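Nisin leader peptide-processing serine protease NisP (Lactococcus lactis subsp. lactis, PDB 4MZD) probably acts as a subtilisin-like serine endopeptidase that removes the leader peptide from the precursor of the lantibiotic nisin. Local coordinates at residues A152-A157 against L337-N342. Residues are numbered along the deposited sequence; the frame is centred on the assembly and turned at random.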
loop_
_atom_site.group_PDB
_atom_site.type_symbol
_atom_site.label_atom_id
_atom_site.label_comp_id
_atom_site.label_asym_id
_atom_site.label_seq_id
_atom_site.Cartn_x
_atom_site.Cartn_y
_atom_site.Cartn_z
ATOM N N ALA A 152 2.073 -0.436 -8.663
ATOM C CA ALA A 152 2.764 -1.559 -9.295
ATOM C C ALA A 152 4.200 -1.213 -9.665
ATOM O O ALA A 152 5.098 -2.039 -9.487
ATOM C CB ALA A 152 2.008 -2.037 -10.516
ATOM N N GLY A 153 4.424 -0.006 -10.175
ATOM C CA GLY A 153 5.768 0.388 -10.553
ATOM C C GLY A 153 6.734 0.338 -9.381
ATOM O O GLY A 153 7.903 -0.040 -9.545
ATOM N N GLN A 154 6.256 0.716 -8.196
ATOM C CA GLN A 154 7.099 0.689 -7.009
ATOM C C GLN A 154 7.555 -0.722 -6.660
ATOM O O GLN A 154 8.626 -0.903 -6.074
ATOM C CB GLN A 154 6.369 1.305 -5.815
ATOM C CG GLN A 154 6.087 2.776 -5.999
ATOM C CD GLN A 154 7.362 3.561 -6.061
ATOM O OE1 GLN A 154 8.074 3.665 -5.066
ATOM N NE2 GLN A 154 7.699 4.070 -7.251
ATOM N N ILE A 155 6.728 -1.716 -6.980
ATOM C CA ILE A 155 7.096 -3.097 -6.737
ATOM C C ILE A 155 8.068 -3.620 -7.794
ATOM O O ILE A 155 9.106 -4.187 -7.450
ATOM C CB ILE A 155 5.859 -4.028 -6.711
ATOM C CG1 ILE A 155 4.837 -3.532 -5.686
ATOM C CG2 ILE A 155 6.268 -5.456 -6.394
ATOM C CD1 ILE A 155 3.544 -4.305 -5.678
ATOM N N THR A 156 7.727 -3.433 -9.072
ATOM C CA THR A 156 8.275 -4.288 -10.113
ATOM C C THR A 156 8.790 -3.581 -11.366
ATOM O O THR A 156 9.270 -4.252 -12.276
ATOM C CB THR A 156 7.224 -5.348 -10.521
ATOM O OG1 THR A 156 7.860 -6.388 -11.255
ATOM C CG2 THR A 156 6.094 -4.740 -11.363
ATOM N N ALA A 157 8.698 -2.256 -11.451
ATOM C CA ALA A 157 9.143 -1.597 -12.681
ATOM C C ALA A 157 10.541 -2.060 -13.056
ATOM O O ALA A 157 11.436 -2.167 -12.211
ATOM C CB ALA A 157 9.100 -0.092 -12.555
ATOM N N LEU A 337 7.535 11.425 -5.437
ATOM C CA LEU A 337 8.285 10.341 -6.035
ATOM C C LEU A 337 7.764 9.991 -7.425
ATOM O O LEU A 337 6.582 10.110 -7.747
ATOM C CB LEU A 337 8.400 9.143 -5.103
ATOM C CG LEU A 337 7.076 8.499 -4.746
ATOM C CD1 LEU A 337 6.848 7.281 -5.606
ATOM C CD2 LEU A 337 7.056 8.092 -3.273
ATOM N N PHE A 338 8.700 9.578 -8.255
ATOM C CA PHE A 338 8.476 9.394 -9.677
ATOM C C PHE A 338 8.133 7.934 -9.937
ATOM O O PHE A 338 8.904 7.042 -9.597
ATOM C CB PHE A 338 9.782 9.769 -10.375
ATOM C CG PHE A 338 9.676 9.943 -11.853
ATOM C CD1 PHE A 338 9.028 11.032 -12.401
ATOM C CD2 PHE A 338 10.282 9.036 -12.696
ATOM C CE1 PHE A 338 8.975 11.195 -13.779
ATOM C CE2 PHE A 338 10.230 9.189 -14.067
ATOM C CZ PHE A 338 9.588 10.275 -14.608
ATOM N N THR A 339 6.975 7.686 -10.536
ATOM C CA THR A 339 6.544 6.315 -10.750
ATOM C C THR A 339 5.767 6.163 -12.062
ATOM O O THR A 339 5.435 7.149 -12.735
ATOM C CB THR A 339 5.750 5.792 -9.548
ATOM O OG1 THR A 339 5.676 4.362 -9.615
ATOM C CG2 THR A 339 4.366 6.399 -9.508
ATOM N N THR A 340 5.519 4.912 -12.434
ATOM C CA THR A 340 4.746 4.575 -13.623
ATOM C C THR A 340 3.282 4.957 -13.457
ATOM O O THR A 340 2.734 4.811 -12.372
ATOM C CB THR A 340 4.808 3.058 -13.867
ATOM O OG1 THR A 340 4.492 2.373 -12.655
ATOM C CG2 THR A 340 6.207 2.629 -14.277
ATOM N N THR A 341 2.632 5.420 -14.518
ATOM C CA THR A 341 1.197 5.668 -14.419
ATOM C C THR A 341 0.441 5.222 -15.679
ATOM O O THR A 341 1.048 4.761 -16.653
ATOM C CB THR A 341 0.889 7.118 -13.990
ATOM O OG1 THR A 341 -0.487 7.225 -13.602
ATOM C CG2 THR A 341 1.213 8.091 -15.104
ATOM N N ASN A 342 -0.886 5.336 -15.642
ATOM C CA ASN A 342 -1.741 4.708 -16.651
ATOM C C ASN A 342 -1.853 5.481 -17.964
ATOM O O ASN A 342 -2.689 5.160 -18.811
ATOM C CB ASN A 342 -3.123 4.384 -16.079
ATOM C CG ASN A 342 -3.944 5.618 -15.836
ATOM O OD1 ASN A 342 -3.409 6.718 -15.784
ATOM N ND2 ASN A 342 -5.250 5.447 -15.683
HETATM O O HOH W 1 10.214 5.664 -7.557
#
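Gln-154 reaches from helix 147-156 to Thr-339 on strand 337-340, and its amide carries the polar side of the contact. CG is anti to the carbonyl carbon and the chain bends at chi2 (-65°), which turns the amide toward the strand and brings NE2 within 3.1 Å of Thr-339 OG1. NE2 donates a nearly straight hydrogen bond (162°) to Thr-339 OG1, which lies close to the amide plane, while the two side chains cross at about a right angle. A water accepts from the same nitrogen, 3.0 Å from Gln-154 NE2. It also lies 2.8 Å from Phe-338 O, bridging the helix to the strand carbonyl. OE1 accepts from Lys-358 NZ, so both ends of this buried amide are engaged and its rotation is set. Leu-337 lays CD1 against the amide, 3.7 Å from Gln-154 NE2, an apolar wall beside the polar group.

Thr-339 OG1 is also bonded to Glu-150 O, and Thr-340 OG1 to Thr-149 O. Neighbouring strand hydroxyls thus meet carbonyls of the preceding helical turn, a place well suited to threonine, whose branched side chain favours strands. Having no side chain, Gly-153 lets Thr-340 OG1 come to 3.2 Å from its CA. Farther along, the small methyl of Ala-157 fits beside the methyl of Thr-340, with Ala-157 CB 4.3 Å from Thr-340 CG2.

The axes of helix and strand run nearly perpendicular, at 91° and 7.2 Å apart. Helix 147-156 starts at the predicted charge-relay His-147, and the Gln-154 side chain is about 8 Å from that of Ser-353. The contact packs a two-stranded antiparallel hairpin, 337-340 with 346-349, against the histidine-bearing helix of the subtilisin fold.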